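Long-range contacts in structural protein ORF273 (Acidianus two-tailed virus, PDB 4ART), which is a thermostable and acid-stable virion protein of an archaeal virus, has a new fold and probably plays a structural role in the particle: residues A[85-90]-A[135-140]; A[56-61]-A[90-95]; A[30-35]-A[157-162]; A[163-168]-A[242-247]; A[124-129]-A[184-189]. One frame throughout, in Å; residues are numbered along the deposited sequence.

Contact 1 of 5, residues A[85-90]-A[135-140]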
# COMPACT_ATOMS: atom_id res chain seq x y z
N ASN A 85 6.66 0.94 27.16
CA ASN A 85 8.10 1.11 27.40
C ASN A 85 8.88 -0.18 27.19
O ASN A 85 10.07 -0.12 26.89
CB ASN A 85 8.36 1.69 28.80
CG ASN A 85 7.70 3.02 29.03
OD1 ASN A 85 7.71 3.92 28.18
ND2 ASN A 85 7.07 3.18 30.19
N ASP A 86 8.21 -1.32 27.28
CA ASP A 86 8.80 -2.65 27.09
C ASP A 86 8.98 -3.07 25.63
O ASP A 86 9.65 -4.06 25.36
CB ASP A 86 7.97 -3.69 27.87
CG ASP A 86 8.03 -3.55 29.38
OD1 ASP A 86 9.12 -3.22 29.91
OD2 ASP A 86 7.00 -3.78 30.03
N ILE A 87 8.35 -2.34 24.69
CA ILE A 87 8.43 -2.64 23.25
C ILE A 87 9.84 -2.36 22.74
O ILE A 87 10.33 -1.23 22.84
CB ILE A 87 7.33 -1.90 22.44
CG1 ILE A 87 5.93 -2.32 22.91
CG2 ILE A 87 7.51 -2.15 20.91
CD1 ILE A 87 4.83 -1.39 22.55
N TYR A 88 10.47 -3.39 22.17
CA TYR A 88 11.84 -3.35 21.64
C TYR A 88 11.86 -3.36 20.09
O TYR A 88 12.72 -2.71 19.48
CB TYR A 88 12.60 -4.55 22.19
CG TYR A 88 14.07 -4.62 21.82
CD1 TYR A 88 14.92 -3.55 22.07
CD2 TYR A 88 14.62 -5.79 21.29
CE1 TYR A 88 16.28 -3.64 21.80
CE2 TYR A 88 15.99 -5.88 21.02
CZ TYR A 88 16.82 -4.80 21.28
OH TYR A 88 18.16 -4.88 21.01
N ALA A 89 10.93 -4.10 19.48
CA ALA A 89 10.82 -4.23 18.02
C ALA A 89 9.38 -4.28 17.60
O ALA A 89 8.53 -4.85 18.30
CB ALA A 89 11.56 -5.48 17.53
N PHE A 90 9.09 -3.65 16.45
CA PHE A 90 7.76 -3.64 15.82
C PHE A 90 7.85 -4.53 14.59
O PHE A 90 8.79 -4.41 13.82
CB PHE A 90 7.35 -2.20 15.45
CG PHE A 90 6.05 -2.09 14.71
CD1 PHE A 90 4.84 -2.31 15.35
CD2 PHE A 90 6.03 -1.74 13.36
CE1 PHE A 90 3.63 -2.19 14.66
CE2 PHE A 90 4.83 -1.63 12.67
CZ PHE A 90 3.62 -1.83 13.32
N PRO A 135 9.00 4.73 23.49
CA PRO A 135 10.34 5.34 23.49
C PRO A 135 11.54 4.42 23.37
O PRO A 135 12.61 4.94 23.06
CB PRO A 135 10.36 6.12 24.82
CG PRO A 135 9.51 5.33 25.71
CD PRO A 135 8.38 4.84 24.83
N ASN A 136 11.42 3.12 23.67
CA ASN A 136 12.59 2.20 23.69
C ASN A 136 12.70 1.21 22.50
O ASN A 136 13.43 0.20 22.54
CB ASN A 136 12.69 1.53 25.05
CG ASN A 136 12.39 2.49 26.19
OD1 ASN A 136 12.90 3.63 26.25
ND2 ASN A 136 11.52 2.11 27.09
N LEU A 137 11.97 1.54 21.44
CA LEU A 137 11.91 0.78 20.20
C LEU A 137 13.24 0.93 19.47
O LEU A 137 13.68 2.04 19.18
CB LEU A 137 10.77 1.36 19.39
CG LEU A 137 10.25 0.58 18.22
CD1 LEU A 137 9.82 -0.79 18.59
CD2 LEU A 137 9.07 1.24 17.72
N LYS A 138 13.91 -0.19 19.18
CA LYS A 138 15.19 -0.15 18.48
C LYS A 138 15.04 -0.63 17.03
O LYS A 138 15.68 -0.09 16.13
CB LYS A 138 16.24 -0.99 19.21
CG LYS A 138 17.67 -0.81 18.70
CD LYS A 138 18.66 -1.60 19.53
CE LYS A 138 20.06 -1.59 18.99
NZ LYS A 138 20.79 -0.35 19.38
N TYR A 139 14.19 -1.64 16.80
CA TYR A 139 14.06 -2.26 15.48
C TYR A 139 12.70 -2.25 14.85
O TYR A 139 11.68 -2.36 15.52
CB TYR A 139 14.55 -3.71 15.53
CG TYR A 139 16.03 -3.86 15.86
CD1 TYR A 139 17.00 -3.71 14.89
CD2 TYR A 139 16.43 -4.24 17.15
CE1 TYR A 139 18.35 -3.90 15.18
CE2 TYR A 139 17.79 -4.41 17.46
CZ TYR A 139 18.74 -4.24 16.47
OH TYR A 139 20.09 -4.40 16.75
N TYR A 140 12.72 -2.13 13.52
CA TYR A 140 11.55 -2.28 12.70
C TYR A 140 11.78 -3.57 11.90
O TYR A 140 12.81 -3.72 11.25
CB TYR A 140 11.29 -1.07 11.77
CG TYR A 140 10.25 -1.41 10.71
CD1 TYR A 140 8.90 -1.36 11.01
CD2 TYR A 140 10.62 -1.89 9.46
CE1 TYR A 140 7.94 -1.74 10.06
CE2 TYR A 140 9.68 -2.30 8.52
CZ TYR A 140 8.33 -2.21 8.82
OH TYR A 140 7.44 -2.57 7.83
O HOH W 1 9.29 1.25 23.77
O HOH W 2 20.86 -4.77 19.19

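Contact 2 of 5, residues A[56-61]-A[90-95]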
# COMPACT_ATOMS: atom_id res chain seq x y z
N ASN A 56 -2.56 -12.77 12.38
CA ASN A 56 -1.99 -11.48 12.82
C ASN A 56 -0.89 -10.99 11.88
O ASN A 56 -0.02 -11.77 11.49
CB ASN A 56 -1.47 -11.57 14.28
CG ASN A 56 -2.55 -11.85 15.31
OD1 ASN A 56 -3.40 -10.99 15.61
ND2 ASN A 56 -2.52 -13.03 15.92
N PHE A 57 -0.97 -9.71 11.52
CA PHE A 57 0.01 -9.04 10.69
C PHE A 57 0.99 -8.15 11.46
O PHE A 57 2.10 -7.95 10.99
CB PHE A 57 -0.66 -8.28 9.53
CG PHE A 57 -1.46 -9.21 8.64
CD1 PHE A 57 -2.77 -9.54 8.96
CD2 PHE A 57 -0.89 -9.80 7.52
CE1 PHE A 57 -3.49 -10.45 8.18
CE2 PHE A 57 -1.62 -10.69 6.73
CZ PHE A 57 -2.92 -11.00 7.06
N TYR A 58 0.58 -7.63 12.62
CA TYR A 58 1.42 -6.73 13.41
C TYR A 58 1.74 -7.29 14.77
O TYR A 58 0.86 -7.83 15.44
CB TYR A 58 0.79 -5.32 13.51
CG TYR A 58 0.53 -4.68 12.16
CD1 TYR A 58 1.56 -4.06 11.46
CD2 TYR A 58 -0.72 -4.73 11.57
CE1 TYR A 58 1.34 -3.49 10.21
CE2 TYR A 58 -0.96 -4.16 10.31
CZ TYR A 58 0.08 -3.53 9.64
OH TYR A 58 -0.14 -2.98 8.41
N TYR A 59 3.00 -7.16 15.19
CA TYR A 59 3.45 -7.67 16.48
C TYR A 59 4.42 -6.74 17.15
O TYR A 59 5.11 -5.97 16.48
CB TYR A 59 4.20 -9.00 16.32
CG TYR A 59 3.43 -10.12 15.66
CD1 TYR A 59 2.72 -11.04 16.42
CD2 TYR A 59 3.53 -10.34 14.29
CE1 TYR A 59 2.05 -12.10 15.83
CE2 TYR A 59 2.86 -11.40 13.68
CZ TYR A 59 2.14 -12.28 14.46
OH TYR A 59 1.51 -13.32 13.86
N TYR A 60 4.56 -6.90 18.47
CA TYR A 60 5.61 -6.24 19.22
C TYR A 60 6.52 -7.33 19.81
O TYR A 60 6.04 -8.37 20.25
CB TYR A 60 5.07 -5.40 20.37
CG TYR A 60 4.15 -4.25 19.97
CD1 TYR A 60 4.54 -3.32 19.01
CD2 TYR A 60 2.97 -4.02 20.65
CE1 TYR A 60 3.73 -2.23 18.69
CE2 TYR A 60 2.16 -2.93 20.35
CZ TYR A 60 2.53 -2.05 19.35
OH TYR A 60 1.71 -0.98 19.05
N ILE A 61 7.82 -7.07 19.82
CA ILE A 61 8.78 -7.94 20.48
C ILE A 61 9.26 -7.11 21.65
O ILE A 61 9.67 -5.95 21.48
CB ILE A 61 9.93 -8.52 19.61
CG1 ILE A 61 9.37 -9.25 18.37
CG2 ILE A 61 10.83 -9.46 20.43
CD1 ILE A 61 10.42 -9.75 17.36
N PHE A 90 9.09 -3.65 16.45
CA PHE A 90 7.76 -3.64 15.82
C PHE A 90 7.85 -4.53 14.59
O PHE A 90 8.79 -4.41 13.82
CB PHE A 90 7.35 -2.20 15.45
CG PHE A 90 6.05 -2.09 14.71
CD1 PHE A 90 4.84 -2.31 15.35
CD2 PHE A 90 6.03 -1.74 13.36
CE1 PHE A 90 3.63 -2.19 14.66
CE2 PHE A 90 4.83 -1.63 12.67
CZ PHE A 90 3.62 -1.83 13.32
N VAL A 91 6.90 -5.46 14.43
CA VAL A 91 6.90 -6.41 13.33
C VAL A 91 5.69 -6.16 12.43
O VAL A 91 4.57 -6.11 12.91
CB VAL A 91 6.91 -7.89 13.82
CG1 VAL A 91 7.08 -8.87 12.66
CG2 VAL A 91 7.97 -8.12 14.88
N GLU A 92 5.93 -6.01 11.12
CA GLU A 92 4.90 -5.88 10.10
C GLU A 92 5.02 -7.11 9.19
O GLU A 92 6.06 -7.33 8.56
CB GLU A 92 5.06 -4.57 9.31
CG GLU A 92 4.12 -4.44 8.13
CD GLU A 92 4.01 -3.06 7.50
OE1 GLU A 92 4.80 -2.15 7.87
OE2 GLU A 92 3.13 -2.88 6.62
N THR A 93 3.96 -7.91 9.14
CA THR A 93 3.92 -9.11 8.30
C THR A 93 3.06 -8.88 7.06
O THR A 93 1.90 -8.48 7.17
CB THR A 93 3.48 -10.31 9.12
OG1 THR A 93 4.27 -10.36 10.30
CG2 THR A 93 3.60 -11.62 8.35
N ASP A 94 3.66 -9.10 5.88
CA ASP A 94 2.96 -9.01 4.60
C ASP A 94 2.88 -10.45 4.11
O ASP A 94 3.82 -11.25 4.33
CB ASP A 94 3.76 -8.19 3.56
CG ASP A 94 3.53 -6.69 3.55
OD1 ASP A 94 2.45 -6.25 3.99
OD2 ASP A 94 4.41 -5.97 3.01
N VAL A 95 1.79 -10.79 3.44
CA VAL A 95 1.57 -12.11 2.89
C VAL A 95 1.41 -11.96 1.38
O VAL A 95 0.68 -11.09 0.91
CB VAL A 95 0.39 -12.83 3.60
CG1 VAL A 95 -0.22 -13.92 2.73
CG2 VAL A 95 0.84 -13.39 4.95

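Contact 3 of 5, residues A[30-35]-A[157-162]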
# COMPACT_ATOMS: atom_id res chain seq x y z
N LYS A 30 18.58 -13.55 16.86
CA LYS A 30 17.60 -13.89 17.90
C LYS A 30 16.21 -13.37 17.54
O LYS A 30 15.24 -14.11 17.66
CB LYS A 30 18.04 -13.35 19.27
CG LYS A 30 19.19 -14.16 19.87
CD LYS A 30 19.85 -13.43 21.04
CE LYS A 30 21.12 -14.10 21.53
NZ LYS A 30 21.63 -13.47 22.78
N LEU A 31 16.13 -12.14 17.06
CA LEU A 31 14.87 -11.51 16.67
C LEU A 31 14.21 -12.23 15.50
O LEU A 31 12.99 -12.39 15.52
CB LEU A 31 15.08 -10.01 16.34
CG LEU A 31 15.28 -9.07 17.53
CD1 LEU A 31 15.83 -7.72 17.06
CD2 LEU A 31 13.96 -8.87 18.33
N ALA A 32 15.00 -12.64 14.48
CA ALA A 32 14.49 -13.35 13.31
C ALA A 32 13.92 -14.73 13.70
O ALA A 32 12.86 -15.09 13.21
CB ALA A 32 15.58 -13.49 12.27
N ASP A 33 14.58 -15.46 14.63
CA ASP A 33 14.05 -16.74 15.12
C ASP A 33 12.75 -16.54 15.93
O ASP A 33 11.84 -17.36 15.83
CB ASP A 33 15.11 -17.51 15.91
CG ASP A 33 16.28 -17.96 15.05
OD1 ASP A 33 16.13 -18.03 13.79
OD2 ASP A 33 17.37 -18.24 15.62
N ILE A 34 12.65 -15.42 16.70
CA ILE A 34 11.44 -15.07 17.45
C ILE A 34 10.27 -14.89 16.45
O ILE A 34 9.21 -15.46 16.64
CB ILE A 34 11.64 -13.84 18.40
CG1 ILE A 34 12.56 -14.21 19.62
CG2 ILE A 34 10.29 -13.26 18.89
CD1 ILE A 34 13.27 -12.99 20.28
N VAL A 35 10.50 -14.13 15.35
CA VAL A 35 9.48 -13.88 14.31
C VAL A 35 9.13 -15.20 13.63
O VAL A 35 7.97 -15.56 13.60
CB VAL A 35 9.89 -12.75 13.31
CG1 VAL A 35 8.95 -12.71 12.10
CG2 VAL A 35 9.93 -11.39 14.00
N VAL A 157 12.69 -12.46 6.65
CA VAL A 157 12.59 -11.54 7.77
C VAL A 157 13.69 -10.49 7.54
O VAL A 157 14.87 -10.85 7.44
CB VAL A 157 12.79 -12.27 9.13
CG1 VAL A 157 12.64 -11.30 10.30
CG2 VAL A 157 11.87 -13.48 9.29
N ASN A 158 13.29 -9.21 7.46
CA ASN A 158 14.17 -8.04 7.26
C ASN A 158 14.17 -7.18 8.51
O ASN A 158 13.13 -6.66 8.88
CB ASN A 158 13.70 -7.20 6.05
CG ASN A 158 13.95 -7.91 4.74
OD1 ASN A 158 14.99 -8.48 4.51
ND2 ASN A 158 12.91 -8.22 3.99
N ILE A 159 15.34 -7.01 9.14
CA ILE A 159 15.50 -6.24 10.36
C ILE A 159 16.21 -4.92 10.10
O ILE A 159 17.37 -4.89 9.70
CB ILE A 159 16.16 -7.10 11.46
CG1 ILE A 159 15.35 -8.40 11.70
CG2 ILE A 159 16.30 -6.29 12.72
CD1 ILE A 159 16.07 -9.44 12.40
N TYR A 160 15.52 -3.81 10.41
CA TYR A 160 16.05 -2.46 10.22
C TYR A 160 16.26 -1.82 11.57
O TYR A 160 15.38 -1.88 12.42
CB TYR A 160 15.04 -1.59 9.42
CG TYR A 160 14.68 -2.12 8.05
CD1 TYR A 160 13.66 -3.06 7.89
CD2 TYR A 160 15.39 -1.73 6.92
CE1 TYR A 160 13.35 -3.58 6.63
CE2 TYR A 160 15.08 -2.23 5.66
CZ TYR A 160 14.07 -3.16 5.52
OH TYR A 160 13.75 -3.62 4.27
N ASP A 161 17.37 -1.14 11.73
CA ASP A 161 17.70 -0.34 12.91
C ASP A 161 16.99 0.99 12.66
O ASP A 161 17.29 1.65 11.67
CB ASP A 161 19.23 -0.13 13.02
CG ASP A 161 19.62 0.72 14.22
OD1 ASP A 161 19.66 1.95 14.08
OD2 ASP A 161 19.84 0.17 15.29
N ILE A 162 16.07 1.39 13.54
CA ILE A 162 15.27 2.60 13.38
C ILE A 162 16.10 3.89 13.31
O ILE A 162 15.84 4.71 12.44
CB ILE A 162 14.07 2.65 14.40
CG1 ILE A 162 13.08 1.48 14.12
CG2 ILE A 162 13.36 4.03 14.39
CD1 ILE A 162 12.08 1.21 15.16

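Contact 4 of 5, residues A[163-168]-A[242-247]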
# COMPACT_ATOMS: atom_id res chain seq x y z
N ASP A 163 17.10 4.06 14.18
CA ASP A 163 17.98 5.24 14.20
C ASP A 163 18.70 5.43 12.89
O ASP A 163 18.78 6.54 12.38
CB ASP A 163 19.05 5.11 15.31
CG ASP A 163 18.56 5.16 16.73
OD1 ASP A 163 17.43 5.66 16.95
OD2 ASP A 163 19.33 4.76 17.64
N SER A 164 19.27 4.33 12.37
CA SER A 164 20.06 4.28 11.14
C SER A 164 19.18 4.65 9.98
O SER A 164 19.57 5.49 9.17
CB SER A 164 20.64 2.88 10.93
OG SER A 164 21.93 2.84 11.50
N LEU A 165 17.98 4.08 9.93
CA LEU A 165 17.00 4.38 8.91
C LEU A 165 16.57 5.86 8.95
O LEU A 165 16.54 6.51 7.91
CB LEU A 165 15.79 3.45 9.08
CG LEU A 165 14.87 3.36 7.91
CD1 LEU A 165 15.64 3.11 6.60
CD2 LEU A 165 13.89 2.25 8.12
N ALA A 166 16.27 6.38 10.15
CA ALA A 166 15.84 7.77 10.32
C ALA A 166 16.93 8.74 9.82
O ALA A 166 16.60 9.71 9.14
CB ALA A 166 15.50 8.06 11.80
N ARG A 167 18.22 8.45 10.13
CA ARG A 167 19.36 9.24 9.71
C ARG A 167 19.49 9.27 8.20
O ARG A 167 19.72 10.33 7.65
CB ARG A 167 20.67 8.72 10.35
CG ARG A 167 20.88 9.20 11.77
CD ARG A 167 22.30 8.96 12.25
NE ARG A 167 22.62 7.54 12.39
CZ ARG A 167 22.37 6.82 13.48
NH1 ARG A 167 21.78 7.38 14.53
NH2 ARG A 167 22.70 5.54 13.53
N ALA A 168 19.36 8.11 7.53
CA ALA A 168 19.45 8.01 6.06
C ALA A 168 18.31 8.76 5.38
O ALA A 168 18.46 9.21 4.25
CB ALA A 168 19.44 6.54 5.63
N LEU A 242 23.70 4.31 0.36
CA LEU A 242 23.33 5.31 1.35
C LEU A 242 22.51 4.85 2.54
O LEU A 242 22.61 5.44 3.62
CB LEU A 242 22.64 6.50 0.63
CG LEU A 242 23.43 7.16 -0.51
CD1 LEU A 242 22.65 8.33 -1.11
CD2 LEU A 242 24.79 7.65 -0.05
N PHE A 243 21.63 3.90 2.34
CA PHE A 243 20.72 3.45 3.37
C PHE A 243 21.32 2.27 4.14
O PHE A 243 22.15 1.55 3.59
CB PHE A 243 19.37 3.09 2.73
CG PHE A 243 18.40 4.24 2.65
CD1 PHE A 243 18.72 5.39 1.93
CD2 PHE A 243 17.20 4.21 3.34
CE1 PHE A 243 17.84 6.48 1.88
CE2 PHE A 243 16.32 5.30 3.29
CZ PHE A 243 16.65 6.43 2.57
N PRO A 244 20.96 2.07 5.42
CA PRO A 244 21.50 0.90 6.14
C PRO A 244 20.95 -0.43 5.59
O PRO A 244 19.76 -0.57 5.31
CB PRO A 244 21.02 1.15 7.58
CG PRO A 244 19.73 1.92 7.42
CD PRO A 244 19.99 2.83 6.25
N THR A 245 21.83 -1.40 5.41
CA THR A 245 21.46 -2.72 4.93
C THR A 245 20.65 -3.42 6.06
O THR A 245 21.15 -3.49 7.20
CB THR A 245 22.76 -3.54 4.58
OG1 THR A 245 23.58 -2.79 3.71
CG2 THR A 245 22.43 -4.82 3.88
N PRO A 246 19.43 -3.96 5.78
CA PRO A 246 18.73 -4.72 6.81
C PRO A 246 19.40 -6.08 7.08
O PRO A 246 20.03 -6.63 6.19
CB PRO A 246 17.34 -4.97 6.20
CG PRO A 246 17.57 -5.01 4.77
CD PRO A 246 18.71 -4.02 4.49
N TYR A 247 19.25 -6.62 8.27
CA TYR A 247 19.75 -7.95 8.57
C TYR A 247 18.64 -8.84 8.05
O TYR A 247 17.49 -8.73 8.47
CB TYR A 247 19.93 -8.10 10.06
CG TYR A 247 20.70 -9.33 10.46
CD1 TYR A 247 22.08 -9.28 10.62
CD2 TYR A 247 20.04 -10.52 10.76
CE1 TYR A 247 22.79 -10.38 11.09
CE2 TYR A 247 20.73 -11.62 11.26
CZ TYR A 247 22.10 -11.54 11.41
OH TYR A 247 22.79 -12.64 11.84

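Contact 5 of 5, residues A[124-129]-A[184-189]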
# COMPACT_ATOMS: atom_id res chain seq x y z
N ALA A 124 13.36 10.12 20.47
CA ALA A 124 14.08 11.37 20.74
C ALA A 124 13.46 12.20 21.88
O ALA A 124 14.02 13.24 22.24
CB ALA A 124 14.17 12.21 19.47
N GLY A 125 12.33 11.76 22.42
CA GLY A 125 11.66 12.43 23.53
C GLY A 125 10.44 13.25 23.17
O GLY A 125 9.78 13.78 24.07
N PHE A 126 10.15 13.42 21.87
CA PHE A 126 8.96 14.16 21.45
C PHE A 126 7.70 13.29 21.69
O PHE A 126 7.79 12.05 21.75
CB PHE A 126 9.05 14.58 19.97
CG PHE A 126 10.09 15.64 19.67
CD1 PHE A 126 11.39 15.28 19.34
CD2 PHE A 126 9.77 16.98 19.71
CE1 PHE A 126 12.36 16.27 19.06
CE2 PHE A 126 10.72 17.97 19.40
CZ PHE A 126 12.01 17.61 19.08
N ARG A 127 6.56 13.94 21.92
CA ARG A 127 5.24 13.30 22.11
C ARG A 127 4.32 13.81 21.00
O ARG A 127 4.31 15.01 20.75
CB ARG A 127 4.65 13.62 23.51
CG ARG A 127 5.11 12.63 24.59
CD ARG A 127 4.38 12.80 25.92
NE ARG A 127 4.50 11.62 26.79
CZ ARG A 127 5.48 11.43 27.68
NH1 ARG A 127 6.44 12.34 27.83
NH2 ARG A 127 5.51 10.32 28.41
N ILE A 128 3.62 12.91 20.29
CA ILE A 128 2.70 13.26 19.21
C ILE A 128 1.31 13.34 19.83
O ILE A 128 0.76 12.31 20.27
CB ILE A 128 2.82 12.30 17.96
CG1 ILE A 128 4.26 12.23 17.43
CG2 ILE A 128 1.85 12.70 16.83
CD1 ILE A 128 4.60 11.01 16.68
N ALA A 129 0.80 14.58 19.95
CA ALA A 129 -0.50 14.90 20.54
C ALA A 129 -0.78 14.05 21.80
O ALA A 129 0.10 13.96 22.66
CB ALA A 129 -1.60 14.77 19.50
N ARG A 184 9.23 18.05 23.15
CA ARG A 184 7.92 18.54 23.56
C ARG A 184 6.81 17.74 22.83
O ARG A 184 7.11 16.89 21.98
CB ARG A 184 7.78 20.05 23.19
CG ARG A 184 8.04 20.41 21.72
CD ARG A 184 7.45 21.77 21.40
NE ARG A 184 7.78 22.22 20.05
CZ ARG A 184 6.93 22.26 19.03
NH1 ARG A 184 5.68 21.85 19.18
NH2 ARG A 184 7.32 22.70 17.84
N THR A 185 5.54 18.03 23.16
CA THR A 185 4.40 17.44 22.48
C THR A 185 4.20 18.25 21.20
O THR A 185 4.13 19.48 21.26
CB THR A 185 3.15 17.48 23.37
OG1 THR A 185 3.46 16.93 24.66
CG2 THR A 185 1.97 16.72 22.74
N ILE A 186 4.12 17.57 20.07
CA ILE A 186 3.86 18.22 18.78
C ILE A 186 2.41 17.98 18.35
O ILE A 186 1.79 17.01 18.80
CB ILE A 186 4.90 17.77 17.70
CG1 ILE A 186 4.72 16.29 17.29
CG2 ILE A 186 6.31 18.06 18.18
CD1 ILE A 186 5.12 15.96 15.90
N THR A 187 1.87 18.84 17.49
CA THR A 187 0.51 18.67 16.99
C THR A 187 0.54 17.67 15.81
O THR A 187 1.61 17.37 15.27
CB THR A 187 -0.07 20.01 16.49
OG1 THR A 187 0.71 20.44 15.38
CG2 THR A 187 -0.11 21.10 17.57
N ALA A 188 -0.66 17.20 15.38
CA ALA A 188 -0.82 16.33 14.22
C ALA A 188 -0.36 17.10 12.96
O ALA A 188 0.27 16.52 12.07
CB ALA A 188 -2.27 15.91 14.08
N ASP A 189 -0.66 18.42 12.92
CA ASP A 189 -0.27 19.30 11.82
C ASP A 189 1.24 19.36 11.66
O ASP A 189 1.74 19.28 10.54
CB ASP A 189 -0.87 20.69 11.96
CG ASP A 189 -2.38 20.67 11.79
OD1 ASP A 189 -2.88 19.94 10.89
OD2 ASP A 189 -3.07 21.34 12.59

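Contact 1 of 5, residues A[85-90]-A[135-140]
Backbone hydrogen bonds join the start of strand 87-96 to the strand that begins at Tyr139, in parallel. Tyr88 O accepts twice, from Lys138 N at 2.8 Å and Tyr139 N at 3.2 Å. The Lys138 donor sits above the carbonyl plane, the Tyr139 donor in it. Phe90 N then donates to Tyr139 O at 3.0 Å. On the other edge of the strand, Tyr88 and Ala89 both face Ile61, a classic beta bulge. Before the strands pair, Asn136 ND2 reaches a lone pair of Asn85 O at 2.7 Å. A water links Ile87 O to Asn136 N.

Among the rings, Tyr139 turns its edge to the face of Tyr88 in an offset edge-to-face pair, planes at 85°. A second water joins their hydroxyls, loosely on the Tyr88 side. Phe90 CD2 meets Tyr140 CD1 at 3.7 Å. Among aliphatic groups, Leu137 CD1 touches Ile87 CG2 at 3.5 Å.

Backbone acceptors are thus satisfied even where pairing begins, Tyr88 O by two N-H groups, Asn85 O by a side-chain amide.

Contact 2 of 5, residues A[56-61]-A[90-95]
Strands 58-62 and 87-96 run antiparallel here. Tyr59 and Val91 form a hydrogen-bonded pair, with Val91 N to Tyr59 O at 2.8 Å and Tyr59 N on a lone pair of Val91 O. Further on, Thr93 N donates to Phe57 O at 2.6 Å, and Thr93 OG1 adds a weak bond to the same oxygen.

Tyr58 is the side chain to follow. Its CG stands anti to the carbonyl carbon (chi1 -58°). CB lies near Val91 O. Tyr58 CD1 then meets Phe90 CZ at 3.6 Å, the two rings rim to rim with planes only 16° apart. Tyr58 CE1 lies beside Glu92 CG at 3.6 Å. Tyr58 OH ends 3.7 Å from Glu92 OE2, while Glu92 OE1 bonds to Tyr140 OH.

Tyr60 comes to another part of the Phe90 rim, with Tyr60 CE1 at the edge, 3.5 Å from Phe90 CD1. Its hydroxyl bonds to Asp74. On the opposite face Tyr59 CB packs on Val91 CB. Ile61, which also packs on helix 23-44, touches Val91 CG2 with its CD1. The arrangement is that of an antiparallel strand pair inside a mixed sheet, with an aromatic cluster of Tyr58, Tyr60 and Phe90 on one face.

Contact 3 of 5, residues A[30-35]-A[157-162]
This is a buried, wholly apolar helix-on-sheet contact. Helix 23-44 lies over one face of the mixed sheet, here above strand 154-161. The axes of the short segments approach to 9.1 Å, with their N-to-C directions 137° apart.

Alternate strand residues, Val157 and Ile159, point toward the helix. Ile159 CG1 is anti to the carbonyl carbon (chi1 -56°), and the CD1 tip does the touching for this residue. Ile159 CD1 lies 4.1 Å from Ala32 CB and 4.1 Å from Leu31 CB. Val157 divides its branches. Val157 CG1 meets Ala32 CB at 4.2 Å, and Val157 CG2 meets Val35 CG1 at 4.1 Å. Val35 and Val157 lie alongside with their side chains running in opposite senses. The small Ala32 side chain receives both strand residues, and Ala32 CA and Val157 CA are 6.1 Å apart.

The same helix face also reaches neighbouring strands. Leu31 and Val35 touch Ile61, and Ala32 touches Val249 and Tyr251. This is helix-on-sheet packing, with helix 23-44 laid on one face of the mixed sheet to form part of the hydrophobic core.

Contact 4 of 5, residues A[163-168]-A[242-247]
Phe243 has chi1 at -90°, stretched from the usual staggered value, and with chi2 at 60° one face of its ring is turned to Ala168, the last residue of helix 162-168. Leu165 holds CG anti to its backbone N (chi1 -163°), and its CD1 branch comes toward the same ring. Ala168 CB sits over the centre of the Phe243 ring, 3.8 Å from the centroid and almost on the ring normal. This is a CH-pi contact. Leu165 CD1 approaches obliquely, 3.8 Å from Phe243 CD2. Ala168 O also comes near the ring, 3.7 Å from Phe243 CE1.

Phe243 is the first residue to leave helical geometry after helix 229-242. The start of the loop from there to strand 247-253 packs on helix 162-168. The helix leaving strand 154-161 thus meets the loop that leads into its sheet neighbour, strand 247-253. At the start of the helix, the side chain of Asp161 caps Ser164 N.

Pro244 points toward the helix and lies along it, from Ser164 and Leu165 to Ala168. Pro244 CG is 3.8 Å from Ser164 CB and 3.7 Å from Leu165 N. Pro244 CD lies 3.8 Å from Ala168 CB, so the alanine methyl meets both the proline and the phenylalanine ring. Phe243 also packs against Leu169 and Leu205, and its ring meets that of Tyr239. Leu165 reaches on to Leu110, Pro111 and Ile116.

Contact 5 of 5, residues A[124-129]-A[184-189]
Two short strands, 127-128 and 185-186, lie side by side and run parallel. Arg127 pairs with Thr185 and Ile128 with Ile186. Three backbone hydrogen bonds join them. Arg127 N reaches Arg184 O at 3.0 Å from above the carbonyl plane. Ile186 N meets Arg127 O at 2.7 Å, nearly along the C=O axis. Ala129 N meets Ile186 O at 2.9 Å in the same end-on way. Gly125 has positive phi (103°) and ends the preceding helix in a Schellman motif. Thr187 is the N-cap of the helix that follows.

On one face Ile128 and Ile186 lie side by side, with Ile128 CG1 4.1 Å from Ile186 CG1. Ile186 puts its CG1 in the crowded position between backbone N and carbonyl carbon (chi1 69°). Ile186 CG2 reaches Phe126 CD2 at 3.9 Å. That CG2 also lies over one face of the Arg184 guanidinium, offset toward the rim. The guanidinium forms a salt bridge with Glu190. Across on the other face, Thr185 OG1 is 3.7 Å from Arg127 CB, and Thr185 CG2 lies 3.3 Å from Ala129 O.

Ile186 packs on helices 113-123, 171-179 and 188-201, Ile128 on the first and last, and Phe126 on 171-179. Ile128 also packs on Phe228 of the second subunit, and Ala129 on Ser227 of that subunit. The arrangement is a small two-stranded parallel sheet between helices, separate from the main sheet and beside the subunit interface.

In the fold
From the N terminus, helix 23-44 comes first. Contact 3 joins it to strand 154-161 and closes a loop of 121 residues. Contacts 1 and 2 are nested inside that loop. They cross each other, share Phe90 and set strand 87-96 between strands 58-62 and 139-146. Contact 3 touches both, since its strand pairs with 139-146 and its helix packs on Ile61. Contact 5 opens inside the loops of contacts 1 and 3 and crosses both, tying the chain after helix 113-123 to the start of helix 188-201. Contact 4 opens after contact 3 has closed, crosses contact 5 and brings the chain back to the main sheet at strand 247-253.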